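Local coordinates for protein beta-hexosaminidase (Neisseria gonorrhoeae, PDB 6JTJ) that probably cleaves terminal N-acetylglucosamine from peptidoglycan fragments during cell-wall recycling, as a family 3 glycoside hydrolase, at residues G108-R113 and I177-F182; T119-M124 and R148-E153; F163-D168 and L194-G199; G216-D221 and V225-G230. All blocks are in the same frame, centred on the assembly; numbering follows the deposited sequence.

Interaction 1: G108-R113 and I177-F182. With NAG (2-acetamido-2-deoxy-beta-D-glucopyranose), chain I.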
loop_
_atom_site.group_PDB
_atom_site.type_symbol
_atom_site.label_atom_id
_atom_site.label_comp_id
_atom_site.label_asym_id
_atom_site.label_seq_id
_atom_site.Cartn_x
_atom_site.Cartn_y
_atom_site.Cartn_z
ATOM N N GLY C 108 -0.413 -0.748 -14.685
ATOM C CA GLY C 108 0.049 -2.078 -14.994
ATOM C C GLY C 108 0.138 -2.956 -13.752
ATOM O O GLY C 108 0.221 -2.475 -12.627
ATOM N N GLY C 109 0.137 -4.265 -13.972
ATOM C CA GLY C 109 0.283 -5.215 -12.877
ATOM C C GLY C 109 -0.893 -5.060 -11.951
ATOM O O GLY C 109 -2.040 -5.145 -12.381
ATOM N N ARG C 110 -0.618 -4.779 -10.679
ATOM C CA ARG C 110 -1.692 -4.738 -9.665
ATOM C C ARG C 110 -2.423 -3.420 -9.583
ATOM O O ARG C 110 -3.341 -3.264 -8.752
ATOM C CB ARG C 110 -1.169 -5.127 -8.277
ATOM C CG ARG C 110 -0.503 -6.482 -8.234
ATOM C CD ARG C 110 -0.315 -6.971 -6.817
ATOM N NE ARG C 110 0.365 -8.254 -6.765
ATOM C CZ ARG C 110 1.683 -8.408 -6.788
ATOM N NH1 ARG C 110 2.504 -7.367 -6.913
ATOM N NH2 ARG C 110 2.199 -9.627 -6.705
ATOM N N VAL C 111 -2.093 -2.514 -10.495
ATOM C CA VAL C 111 -2.842 -1.277 -10.641
ATOM C C VAL C 111 -3.354 -1.142 -12.084
ATOM O O VAL C 111 -2.697 -0.565 -12.958
ATOM C CB VAL C 111 -1.997 -0.063 -10.260
ATOM C CG1 VAL C 111 -2.840 1.194 -10.256
ATOM C CG2 VAL C 111 -1.355 -0.270 -8.900
ATOM N N GLN C 112 -4.533 -1.724 -12.315
ATOM C CA GLN C 112 -5.223 -1.653 -13.598
ATOM C C GLN C 112 -6.711 -1.834 -13.329
ATOM O O GLN C 112 -7.158 -2.939 -12.994
ATOM C CB GLN C 112 -4.718 -2.750 -14.545
ATOM C CG GLN C 112 -5.414 -2.697 -15.894
ATOM C CD GLN C 112 -4.952 -3.746 -16.887
ATOM O OE1 GLN C 112 -3.898 -4.364 -16.744
ATOM N NE2 GLN C 112 -5.776 -3.961 -17.908
ATOM N N ARG C 113 -7.466 -0.743 -13.374
ATOM C CA ARG C 113 -8.874 -0.758 -12.965
ATOM C C ARG C 113 -9.743 -1.650 -13.835
ATOM O O ARG C 113 -10.585 -2.393 -13.334
ATOM C CB ARG C 113 -9.465 0.658 -12.978
ATOM C CG ARG C 113 -8.766 1.669 -12.096
ATOM C CD ARG C 113 -8.485 1.156 -10.691
ATOM N NE ARG C 113 -7.849 2.210 -9.907
ATOM C CZ ARG C 113 -7.030 2.015 -8.870
ATOM N NH1 ARG C 113 -6.719 0.792 -8.454
ATOM N NH2 ARG C 113 -6.499 3.064 -8.254
ATOM N N ILE C 177 4.610 0.683 -3.173
ATOM C CA ILE C 177 5.104 0.968 -4.511
ATOM C C ILE C 177 5.500 -0.374 -5.095
ATOM O O ILE C 177 4.925 -0.796 -6.079
ATOM C CB ILE C 177 6.286 1.962 -4.529
ATOM C CG1 ILE C 177 5.895 3.315 -3.912
ATOM C CG2 ILE C 177 6.808 2.165 -5.949
ATOM C CD1 ILE C 177 4.693 3.987 -4.523
ATOM N N GLY C 178 6.437 -1.046 -4.450
ATOM C CA GLY C 178 6.811 -2.398 -4.820
ATOM C C GLY C 178 7.211 -2.577 -6.263
ATOM O O GLY C 178 8.072 -1.858 -6.755
ATOM N N ASN C 179 6.524 -3.471 -6.960
ATOM C CA ASN C 179 6.807 -3.676 -8.343
ATOM C C ASN C 179 6.214 -2.586 -9.291
ATOM O O ASN C 179 6.340 -2.672 -10.495
ATOM C CB ASN C 179 6.440 -5.106 -8.728
ATOM C CG ASN C 179 4.932 -5.310 -8.862
ATOM O OD1 ASN C 179 4.155 -4.368 -8.779
ATOM N ND2 ASN C 179 4.524 -6.548 -9.104
ATOM N N ARG C 180 5.580 -1.562 -8.744
ATOM C CA ARG C 180 5.079 -0.461 -9.554
ATOM C C ARG C 180 6.202 0.458 -10.035
ATOM O O ARG C 180 5.978 1.266 -10.941
ATOM C CB ARG C 180 4.077 0.350 -8.785
ATOM C CG ARG C 180 2.808 -0.436 -8.425
ATOM C CD ARG C 180 2.083 0.232 -7.287
ATOM N NE ARG C 180 1.546 1.515 -7.708
ATOM C CZ ARG C 180 1.115 2.455 -6.879
ATOM N NH1 ARG C 180 1.202 2.262 -5.573
ATOM N NH2 ARG C 180 0.610 3.589 -7.356
ATOM N N SER C 181 7.377 0.347 -9.415
ATOM C CA SER C 181 8.540 1.111 -9.827
ATOM C C SER C 181 9.292 0.362 -10.937
ATOM O O SER C 181 9.406 -0.867 -10.901
ATOM C CB SER C 181 9.458 1.340 -8.635
ATOM O OG SER C 181 10.726 1.782 -9.031
ATOM N N PHE C 182 9.786 1.119 -11.927
ATOM C CA PHE C 182 10.541 0.541 -13.031
ATOM C C PHE C 182 11.810 -0.154 -12.549
ATOM O O PHE C 182 12.122 -1.236 -13.014
ATOM C CB PHE C 182 10.998 1.612 -14.023
ATOM C CG PHE C 182 9.920 2.145 -14.920
ATOM C CD1 PHE C 182 9.418 1.395 -15.970
ATOM C CD2 PHE C 182 9.415 3.424 -14.729
ATOM C CE1 PHE C 182 8.442 1.902 -16.808
ATOM C CE2 PHE C 182 8.453 3.930 -15.568
ATOM C CZ PHE C 182 7.953 3.170 -16.604
HETATM C C1 NAG I . -3.115 7.489 -4.479
HETATM C C2 NAG I . -2.100 6.557 -5.157
HETATM C C3 NAG I . -1.789 7.045 -6.552
HETATM C C4 NAG I . -3.073 7.291 -7.342
HETATM C C5 NAG I . -3.960 8.305 -6.647
HETATM C C6 NAG I . -5.323 8.411 -7.337
HETATM C C7 NAG I . -0.132 5.387 -4.148
HETATM C C8 NAG I . -0.724 4.121 -4.605
HETATM N N2 NAG I . -0.852 6.476 -4.439
HETATM O O1 NAG I . -3.779 6.814 -3.427
HETATM O O3 NAG I . -0.962 6.097 -7.188
HETATM O O4 NAG I . -2.802 7.709 -8.656
HETATM O O5 NAG I . -4.190 7.877 -5.321
HETATM O O6 NAG I . -6.068 7.205 -7.288
HETATM O O7 NAG I . 0.933 5.391 -3.507
HETATM O O HOH W 1 2.116 -3.462 -10.120
HETATM O O HOH W 2 1.952 -4.433 -7.137
#

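Interaction 2: T119-M124 and R148-E153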
loop_
_atom_site.group_PDB
_atom_site.type_symbol
_atom_site.label_atom_id
_atom_site.label_comp_id
_atom_site.label_asym_id
_atom_site.label_seq_id
_atom_site.Cartn_x
_atom_site.Cartn_y
_atom_site.Cartn_z
ATOM N N THR C 119 -6.242 -5.572 -22.769
ATOM C CA THR C 119 -5.000 -6.301 -22.626
ATOM C C THR C 119 -4.538 -6.160 -21.178
ATOM O O THR C 119 -4.572 -5.061 -20.630
ATOM C CB THR C 119 -3.905 -5.715 -23.503
ATOM O OG1 THR C 119 -4.365 -5.717 -24.840
ATOM C CG2 THR C 119 -2.620 -6.515 -23.420
ATOM N N ARG C 120 -4.128 -7.277 -20.563
ATOM C CA ARG C 120 -3.572 -7.242 -19.216
ATOM C C ARG C 120 -2.178 -6.648 -19.275
ATOM O O ARG C 120 -1.340 -7.098 -20.033
ATOM C CB ARG C 120 -3.538 -8.645 -18.607
ATOM C CG ARG C 120 -3.286 -8.657 -17.107
ATOM C CD ARG C 120 -4.518 -8.216 -16.334
ATOM N NE ARG C 120 -4.311 -8.328 -14.892
ATOM C CZ ARG C 120 -3.710 -7.427 -14.117
ATOM N NH1 ARG C 120 -3.242 -6.289 -14.625
ATOM N NH2 ARG C 120 -3.576 -7.668 -12.813
ATOM N N LEU C 121 -1.935 -5.620 -18.478
ATOM C CA LEU C 121 -0.675 -4.888 -18.523
ATOM C C LEU C 121 0.313 -5.430 -17.495
ATOM O O LEU C 121 -0.087 -5.789 -16.387
ATOM C CB LEU C 121 -0.922 -3.406 -18.249
ATOM C CG LEU C 121 -1.860 -2.698 -19.221
ATOM C CD1 LEU C 121 -2.350 -1.397 -18.613
ATOM C CD2 LEU C 121 -1.187 -2.445 -20.555
ATOM N N PRO C 122 1.595 -5.467 -17.849
ATOM C CA PRO C 122 2.578 -5.935 -16.913
ATOM C C PRO C 122 2.882 -4.868 -15.898
ATOM O O PRO C 122 2.672 -3.683 -16.182
ATOM C CB PRO C 122 3.814 -6.140 -17.789
ATOM C CG PRO C 122 3.665 -5.104 -18.861
ATOM C CD PRO C 122 2.198 -5.133 -19.157
ATOM N N ALA C 123 3.382 -5.276 -14.735
ATOM C CA ALA C 123 3.900 -4.328 -13.768
ATOM C C ALA C 123 5.127 -3.615 -14.373
ATOM O O ALA C 123 5.870 -4.204 -15.147
ATOM C CB ALA C 123 4.286 -5.045 -12.495
ATOM N N MET C 124 5.332 -2.356 -14.019
ATOM C CA MET C 124 6.455 -1.602 -14.576
ATOM C C MET C 124 7.828 -2.184 -14.264
ATOM O O MET C 124 8.765 -2.001 -15.039
ATOM C CB MET C 124 6.404 -0.139 -14.144
ATOM C CG MET C 124 5.215 0.635 -14.678
ATOM S SD MET C 124 5.156 0.688 -16.484
ATOM C CE MET C 124 4.093 -0.694 -16.863
ATOM N N ARG C 148 1.737 2.474 -25.617
ATOM C CA ARG C 148 0.819 2.537 -26.746
ATOM C C ARG C 148 -0.451 1.727 -26.524
ATOM O O ARG C 148 -1.563 2.198 -26.770
ATOM C CB ARG C 148 1.536 2.059 -28.013
ATOM C CG ARG C 148 0.718 2.285 -29.283
ATOM C CD ARG C 148 1.338 1.665 -30.522
ATOM N NE ARG C 148 0.387 1.768 -31.645
ATOM C CZ ARG C 148 0.438 1.063 -32.775
ATOM N NH1 ARG C 148 1.411 0.172 -32.960
ATOM N NH2 ARG C 148 -0.496 1.241 -33.720
ATOM N N VAL C 149 -0.289 0.487 -26.083
ATOM C CA VAL C 149 -1.444 -0.368 -25.851
ATOM C C VAL C 149 -2.291 0.180 -24.731
ATOM O O VAL C 149 -3.511 0.281 -24.840
ATOM C CB VAL C 149 -0.988 -1.799 -25.526
ATOM C CG1 VAL C 149 -2.149 -2.656 -25.048
ATOM C CG2 VAL C 149 -0.347 -2.425 -26.761
ATOM N N LEU C 150 -1.633 0.526 -23.630
ATOM C CA LEU C 150 -2.317 1.049 -22.459
ATOM C C LEU C 150 -3.221 2.217 -22.848
ATOM O O LEU C 150 -4.417 2.222 -22.560
ATOM C CB LEU C 150 -1.248 1.490 -21.448
ATOM C CG LEU C 150 -1.619 2.005 -20.067
ATOM C CD1 LEU C 150 -0.353 1.967 -19.224
ATOM C CD2 LEU C 150 -2.184 3.420 -20.098
ATOM N N ALA C 151 -2.621 3.203 -23.495
ATOM C CA ALA C 151 -3.316 4.440 -23.824
ATOM C C ALA C 151 -4.389 4.227 -24.894
ATOM O O ALA C 151 -5.514 4.704 -24.742
ATOM C CB ALA C 151 -2.315 5.505 -24.278
ATOM N N THR C 152 -4.053 3.497 -25.952
ATOM C CA THR C 152 -4.977 3.337 -27.075
ATOM C C THR C 152 -6.279 2.666 -26.642
ATOM O O THR C 152 -7.356 3.115 -27.000
ATOM C CB THR C 152 -4.344 2.559 -28.239
ATOM O OG1 THR C 152 -3.131 3.198 -28.659
ATOM C CG2 THR C 152 -5.311 2.511 -29.424
ATOM N N GLU C 153 -6.186 1.608 -25.849
ATOM C CA GLU C 153 -7.379 0.897 -25.441
ATOM C C GLU C 153 -8.257 1.788 -24.588
ATOM O O GLU C 153 -9.490 1.690 -24.647
ATOM C CB GLU C 153 -7.012 -0.402 -24.707
ATOM C CG GLU C 153 -6.342 -1.415 -25.617
ATOM C CD GLU C 153 -6.021 -2.745 -24.946
ATOM O OE1 GLU C 153 -6.243 -2.914 -23.740
ATOM O OE2 GLU C 153 -5.514 -3.642 -25.638
#

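Interaction 3: F163-D168 and L194-G199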
loop_
_atom_site.group_PDB
_atom_site.type_symbol
_atom_site.label_atom_id
_atom_site.label_comp_id
_atom_site.label_asym_id
_atom_site.label_seq_id
_atom_site.Cartn_x
_atom_site.Cartn_y
_atom_site.Cartn_z
ATOM N N PHE C 163 -3.200 7.874 -15.029
ATOM C CA PHE C 163 -2.267 8.399 -14.043
ATOM C C PHE C 163 -1.033 7.489 -13.970
ATOM O O PHE C 163 -0.916 6.651 -13.100
ATOM C CB PHE C 163 -2.943 8.566 -12.658
ATOM C CG PHE C 163 -3.998 9.659 -12.606
ATOM C CD1 PHE C 163 -3.739 10.917 -13.128
ATOM C CD2 PHE C 163 -5.244 9.448 -12.026
ATOM C CE1 PHE C 163 -4.691 11.932 -13.063
ATOM C CE2 PHE C 163 -6.194 10.470 -11.955
ATOM C CZ PHE C 163 -5.913 11.713 -12.470
ATOM N N THR C 164 -0.122 7.695 -14.912
ATOM C CA THR C 164 1.070 6.900 -15.057
ATOM C C THR C 164 2.048 7.759 -15.858
ATOM O O THR C 164 1.624 8.601 -16.670
ATOM C CB THR C 164 0.722 5.558 -15.729
ATOM O OG1 THR C 164 1.776 4.607 -15.547
ATOM C CG2 THR C 164 0.424 5.736 -17.221
ATOM N N PRO C 165 3.361 7.572 -15.651
ATOM C CA PRO C 165 4.033 6.545 -14.885
ATOM C C PRO C 165 4.476 6.893 -13.473
ATOM O O PRO C 165 4.733 8.059 -13.147
ATOM C CB PRO C 165 5.283 6.314 -15.691
ATOM C CG PRO C 165 5.650 7.686 -16.165
ATOM C CD PRO C 165 4.326 8.341 -16.467
ATOM N N VAL C 166 4.645 5.836 -12.685
ATOM C CA VAL C 166 5.383 5.886 -11.441
ATOM C C VAL C 166 6.868 6.138 -11.725
ATOM O O VAL C 166 7.485 5.403 -12.491
ATOM C CB VAL C 166 5.208 4.566 -10.669
ATOM C CG1 VAL C 166 6.133 4.506 -9.460
ATOM C CG2 VAL C 166 3.762 4.426 -10.226
ATOM N N LEU C 167 7.411 7.178 -11.110
ATOM C CA LEU C 167 8.803 7.576 -11.240
ATOM C C LEU C 167 9.576 7.347 -9.950
ATOM O O LEU C 167 10.763 7.658 -9.846
ATOM C CB LEU C 167 8.868 9.055 -11.601
ATOM C CG LEU C 167 8.183 9.467 -12.895
ATOM C CD1 LEU C 167 8.326 10.970 -13.139
ATOM C CD2 LEU C 167 8.751 8.710 -14.077
ATOM N N ASP C 168 8.896 6.788 -8.954
ATOM C CA ASP C 168 9.528 6.419 -7.702
ATOM C C ASP C 168 10.621 5.383 -7.958
ATOM O O ASP C 168 10.479 4.525 -8.836
ATOM C CB ASP C 168 8.486 5.828 -6.747
ATOM C CG ASP C 168 7.326 6.792 -6.482
ATOM O OD1 ASP C 168 7.583 7.990 -6.209
ATOM O OD2 ASP C 168 6.163 6.320 -6.500
ATOM N N LEU C 194 10.399 7.893 -20.088
ATOM C CA LEU C 194 10.346 8.670 -21.331
ATOM C C LEU C 194 9.872 7.847 -22.518
ATOM O O LEU C 194 9.056 8.299 -23.329
ATOM C CB LEU C 194 11.716 9.275 -21.639
ATOM C CG LEU C 194 12.173 10.396 -20.714
ATOM C CD1 LEU C 194 13.665 10.665 -20.901
ATOM C CD2 LEU C 194 11.374 11.668 -20.969
ATOM N N ALA C 195 10.315 6.596 -22.576
ATOM C CA ALA C 195 9.858 5.678 -23.626
ATOM C C ALA C 195 8.398 5.329 -23.466
ATOM O O ALA C 195 7.636 5.230 -24.456
ATOM C CB ALA C 195 10.702 4.407 -23.612
ATOM N N LEU C 196 7.974 5.090 -22.226
ATOM C CA LEU C 196 6.552 4.828 -21.998
ATOM C C LEU C 196 5.748 6.044 -22.438
ATOM O O LEU C 196 4.691 5.907 -23.059
ATOM C CB LEU C 196 6.282 4.537 -20.515
ATOM C CG LEU C 196 4.832 4.118 -20.219
ATOM C CD1 LEU C 196 4.657 2.610 -20.303
ATOM C CD2 LEU C 196 4.414 4.593 -18.843
ATOM N N GLN C 197 6.238 7.226 -22.080
ATOM C CA GLN C 197 5.543 8.489 -22.383
ATOM C C GLN C 197 5.297 8.662 -23.893
ATOM O O GLN C 197 4.203 9.042 -24.309
ATOM C CB GLN C 197 6.339 9.671 -21.807
ATOM C CG GLN C 197 5.791 11.048 -22.171
ATOM C CD GLN C 197 6.426 12.155 -21.364
ATOM O OE1 GLN C 197 5.830 12.656 -20.405
ATOM N NE2 GLN C 197 7.667 12.509 -21.701
ATOM N N LYS C 198 6.296 8.335 -24.705
ATOM C CA LYS C 198 6.144 8.361 -26.179
ATOM C C LYS C 198 5.107 7.371 -26.667
ATOM O O LYS C 198 4.297 7.679 -27.542
ATOM C CB LYS C 198 7.478 8.054 -26.858
ATOM C CG LYS C 198 8.466 9.193 -26.780
ATOM C CD LYS C 198 9.733 8.914 -27.581
ATOM C CE LYS C 198 10.852 9.802 -27.101
ATOM N NZ LYS C 198 12.165 9.125 -27.236
ATOM N N GLY C 199 5.076 6.188 -26.050
ATOM C CA GLY C 199 4.028 5.215 -26.331
ATOM C C GLY C 199 2.645 5.729 -26.005
ATOM O O GLY C 199 1.696 5.563 -26.792
#

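Interaction 4: G216-D221 and V225-G230. With NAG (2-acetamido-2-deoxy-beta-D-glucopyranose), chain G.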
loop_
_atom_site.group_PDB
_atom_site.type_symbol
_atom_site.label_atom_id
_atom_site.label_comp_id
_atom_site.label_asym_id
_atom_site.label_seq_id
_atom_site.Cartn_x
_atom_site.Cartn_y
_atom_site.Cartn_z
ATOM N N GLY C 216 9.832 6.291 -3.124
ATOM C CA GLY C 216 10.523 5.018 -3.082
ATOM C C GLY C 216 11.299 4.665 -1.820
ATOM O O GLY C 216 11.594 3.498 -1.593
ATOM N N PHE C 217 11.705 5.665 -1.056
ATOM C CA PHE C 217 12.656 5.447 0.032
ATOM C C PHE C 217 11.969 5.152 1.369
ATOM O O PHE C 217 12.512 4.429 2.189
ATOM C CB PHE C 217 13.611 6.636 0.188
ATOM C CG PHE C 217 14.745 6.379 1.155
ATOM C CD1 PHE C 217 15.890 5.711 0.742
ATOM C CD2 PHE C 217 14.660 6.785 2.479
ATOM C CE1 PHE C 217 16.958 5.484 1.621
ATOM C CE2 PHE C 217 15.708 6.563 3.362
ATOM C CZ PHE C 217 16.865 5.906 2.929
ATOM N N VAL C 218 10.781 5.708 1.582
ATOM C CA VAL C 218 10.041 5.441 2.808
ATOM C C VAL C 218 9.507 4.015 2.828
ATOM O O VAL C 218 9.515 3.323 1.817
ATOM C CB VAL C 218 8.836 6.357 2.994
ATOM C CG1 VAL C 218 9.285 7.788 3.070
ATOM C CG2 VAL C 218 7.808 6.158 1.872
ATOM N N GLU C 219 9.193 3.541 4.023
ATOM C CA GLU C 219 8.538 2.256 4.171
ATOM C C GLU C 219 7.071 2.564 4.103
ATOM O O GLU C 219 6.642 3.624 4.541
ATOM C CB GLU C 219 8.927 1.569 5.464
ATOM C CG GLU C 219 10.329 0.961 5.442
ATOM C CD GLU C 219 10.698 0.376 6.809
ATOM O OE1 GLU C 219 11.014 1.161 7.717
ATOM O OE2 GLU C 219 10.680 -0.859 6.980
ATOM N N GLY C 220 6.313 1.660 3.521
ATOM C CA GLY C 220 4.892 1.889 3.342
ATOM C C GLY C 220 4.207 0.552 3.145
ATOM O O GLY C 220 4.229 -0.021 2.055
ATOM N N ASP C 221 3.582 0.056 4.201
ATOM C CA ASP C 221 2.985 -1.267 4.178
ATOM C C ASP C 221 1.826 -1.361 5.130
ATOM O O ASP C 221 1.384 -2.401 5.505
ATOM C CB ASP C 221 4.053 -2.342 4.467
ATOM C CG ASP C 221 4.899 -2.031 5.692
ATOM O OD1 ASP C 221 4.373 -2.132 6.795
ATOM O OD2 ASP C 221 6.052 -1.690 5.550
ATOM N N VAL C 225 -0.886 5.276 6.730
ATOM C CA VAL C 225 0.102 5.909 7.564
ATOM C C VAL C 225 0.644 7.039 6.685
ATOM O O VAL C 225 0.438 7.019 5.485
ATOM C CB VAL C 225 1.188 4.886 7.891
ATOM C CG1 VAL C 225 2.459 5.525 8.388
ATOM C CG2 VAL C 225 0.651 3.807 8.829
ATOM N N LEU C 226 1.296 8.022 7.317
ATOM C CA LEU C 226 1.968 9.154 6.677
ATOM C C LEU C 226 3.468 9.173 6.981
ATOM O O LEU C 226 3.913 9.798 7.908
ATOM C CB LEU C 226 1.330 10.492 7.076
ATOM C CG LEU C 226 2.052 11.768 6.609
ATOM C CD1 LEU C 226 2.676 11.639 5.244
ATOM C CD2 LEU C 226 1.289 13.075 6.708
ATOM N N PRO C 227 4.210 8.516 6.131
ATOM C CA PRO C 227 5.606 8.143 6.279
ATOM C C PRO C 227 6.545 9.334 6.281
ATOM O O PRO C 227 6.198 10.416 5.809
ATOM C CB PRO C 227 5.868 7.258 5.051
ATOM C CG PRO C 227 4.520 6.931 4.487
ATOM C CD PRO C 227 3.685 8.117 4.821
ATOM N N GLU C 228 7.749 9.114 6.787
ATOM C CA GLU C 228 8.757 10.159 6.899
ATOM C C GLU C 228 10.034 9.766 6.176
ATOM O O GLU C 228 10.589 8.698 6.426
ATOM C CB GLU C 228 9.053 10.403 8.370
ATOM C CG GLU C 228 9.461 11.816 8.681
ATOM C CD GLU C 228 9.660 12.007 10.183
ATOM O OE1 GLU C 228 8.631 12.072 10.890
ATOM O OE2 GLU C 228 10.831 12.039 10.658
ATOM N N ASP C 229 10.497 10.633 5.279
ATOM C CA ASP C 229 11.740 10.422 4.529
ATOM C C ASP C 229 12.727 11.430 5.086
ATOM O O ASP C 229 12.613 12.613 4.832
ATOM C CB ASP C 229 11.491 10.649 3.017
ATOM C CG ASP C 229 12.704 10.320 2.128
ATOM O OD1 ASP C 229 13.859 10.462 2.575
ATOM O OD2 ASP C 229 12.499 9.943 0.941
ATOM N N GLY C 230 13.720 10.943 5.820
ATOM C CA GLY C 230 14.644 11.803 6.545
ATOM C C GLY C 230 15.804 12.358 5.739
ATOM O O GLY C 230 16.685 13.004 6.300
HETATM C C1 NAG G . -0.879 -2.590 9.486
HETATM C C2 NAG G . -0.543 -3.638 8.460
HETATM C C3 NAG G . -0.086 -4.966 9.125
HETATM C C4 NAG G . 0.964 -4.657 10.184
HETATM C C5 NAG G . 0.447 -3.580 11.138
HETATM C C6 NAG G . 1.419 -3.252 12.271
HETATM C C7 NAG G . -1.475 -3.867 6.163
HETATM C C8 NAG G . -0.090 -3.850 5.656
HETATM N N2 NAG G . -1.625 -3.674 7.474
HETATM O O1 NAG G . -0.988 -1.371 8.780
HETATM O O3 NAG G . 0.536 -5.827 8.193
HETATM O O4 NAG G . 1.439 -5.799 10.884
HETATM O O5 NAG G . 0.193 -2.438 10.361
HETATM O O6 NAG G . 2.614 -2.701 11.794
HETATM O O7 NAG G . -2.411 -4.054 5.378
HETATM O O HOH W 3 10.629 8.306 -0.345
#

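Interaction 1: G108-R113 and I177-F182
V111 lays its CG2 methyl against the bent arm of R180, 3.6 Å from NE, crossing it at about a right angle. The branched valine packs on the CD-NE stretch of an arginine whose head does polar work: NE pairs with E107, and NH2 makes a weak hydrogen bond of 3.0 Å to O3 of the bound N-acetylglucosamine. A bend at chi3 (67°) turns that head toward the sugar. The other methyl of V111, CG1, rests on one face of the guanidinium of R113, which is paired with D105 and with D221 of the second subunit. Farther out, R110 and N179 bring two donors together, NH1 and ND2 3.1 Å apart, so nothing bonds them directly. Water joins them: one molecule donates to N179 OD1 (2.7 Å) while accepting from R110 NH1 (3.0 Å), and a second links OD1 to the backbone N of R110. The stronger partner of R110 is D170 of the second subunit, placing this end at the dimer interface. G109 fits the positive phi of the type II' turn from G108 to V111. The whole is consistent with a substrate-site edge where loops and a short strand meet on a family 3 (beta/alpha)8 barrel.

Interaction 2: T119-M124 and R148-E153
E153 OE2 accepts two hydrogen bonds, one from T119 OG1 at 2.5 Å and another from Q375 NE2 of helix 369-382. Its twin, OE1, takes the backbone N of T119 at 2.8 Å, with an N-H...O angle of 154°. Both carboxylate oxygens use their syn lone pairs, so the group receives threonine's hydroxyl and amide as a two-pronged pair. Threonine suits the place because its OG1 stands beside its own backbone N (chi1 -57°), which turns both donors to the same partner. Glutamate suits it because its chain, extended beyond CG, carries the carboxylate from the helix across to the loop, and two-point bonding there restricts its rotation. The beta-branched V149, one helical turn earlier, sets CG1 3.8 Å from T119 OG1 and packs against the flank of this polar pair.

Deeper along the loop the chemistry turns apolar. L121 and L150 cross at about a right angle; L121 CD1 lies 3.8 Å from L150 CG, while CD2 rests near L150 CB at 4.0 Å. These branched chains interlock between the loop and the helix, and L150 also meets L200 on helix 186-202. Within helix 136-155, T152 OG1 and T152 N reach R148 O from opposite faces of its plane, which satisfies a buried hydroxyl locally.

With three donors around it, the buried carboxylate of E153 is probably stabilised as the anion, and it ties T119, partway along the loop, to helix 136-155 while the leucines supply non-directional packing.

Interaction 3: F163-D168 and L194-G199
L196 leaves helix 186-202 with CG anti to its backbone N (chi1 -174°), which sends the side chain off the helix toward the loop 163-168. CB and CG serve as the arm and stay more than 4.5 Å from the loop. At the fork, set by a chi2 of 90°, CD1 branches to the side remote from the loop, whereas CD2 goes straight to it and does the touching. It meets P165 CB at 3.7 Å, and T164 OG1 lies more loosely beside it at 4.2 Å. Leucine suits this position, since a single methyl can be spent on the loop. Proline suits the other side: it is rigid and apolar, a cis peptide bond precedes it, and its ring faces the helix. P165 also rests on A193, three residues before L196, where a small side chain suits close packing. The backbone of the loop bonds to C208 and K210, so the contact lies inside a beta-alpha-beta crossover: helix 186-202, in the connection between strands 161-162 and 208-212, packs on the loop that follows the first strand. Being purely dispersive across the segments, the contact fixes spacing but imposes no bond direction on the loop.

Interaction 4: G216-D221 and V225-G230
The loop after strand 208-212 holds H223, the predicted proton donor/acceptor, and D221, predicted to be important for activity, and its two arms pack together at V218. V218 CB faces P227 CB at 3.7 Å, while its CG1 methyl reaches D229 CB at 3.6 Å and lies 3.7 Å from the carbonyl O of E228. Because CG1 stands anti to the carbonyl carbon (chi1 -61°), it can lie along the opposing backbone. A beta-branched valine and a rigid proline thus make a compact apolar centre for arms that lack regular structure. At the outer end, F217 and D229 cross at about a right angle with ring and carboxylate planes 23° apart, and F217 CB is 3.6 Å from D229 OD2. A water accepts from F217 N (2.9 Å) and donates to D229 OD2 (2.8 Å), bridging the arms. That same oxygen is salt-bridged to R231, so water and arginine together hold the carboxylate. Toward the tip, E219 and D221 pair with R113 of the second subunit, whereas V225 and L226 are poorly ordered. A packed base with a looser tip fits the mobile His-Asp loop of NagZ enzymes in family 3, here extended across to the neighbouring active site.

How the interactions relate
Interactions 2 and 3 are buried and each sets a loop against a helix, 136-155 in one and 186-202 in the other, outside the barrel's strands. They differ in chemistry: the first combines a carboxylate grip with leucine packing, the second is dispersion alone. Interactions 1 and 4 are only partly buried, join loop to loop, and rely on bridging water and on charges that reach the second subunit. Interaction 1 touches both 2 and 3, which also meet through R148 and G199. G109 bonds to R120 and L121 of interaction 2, and S181 OG bonds to D168 O of interaction 3. Interaction 4 stands farthest out, touching interaction 3 through G216.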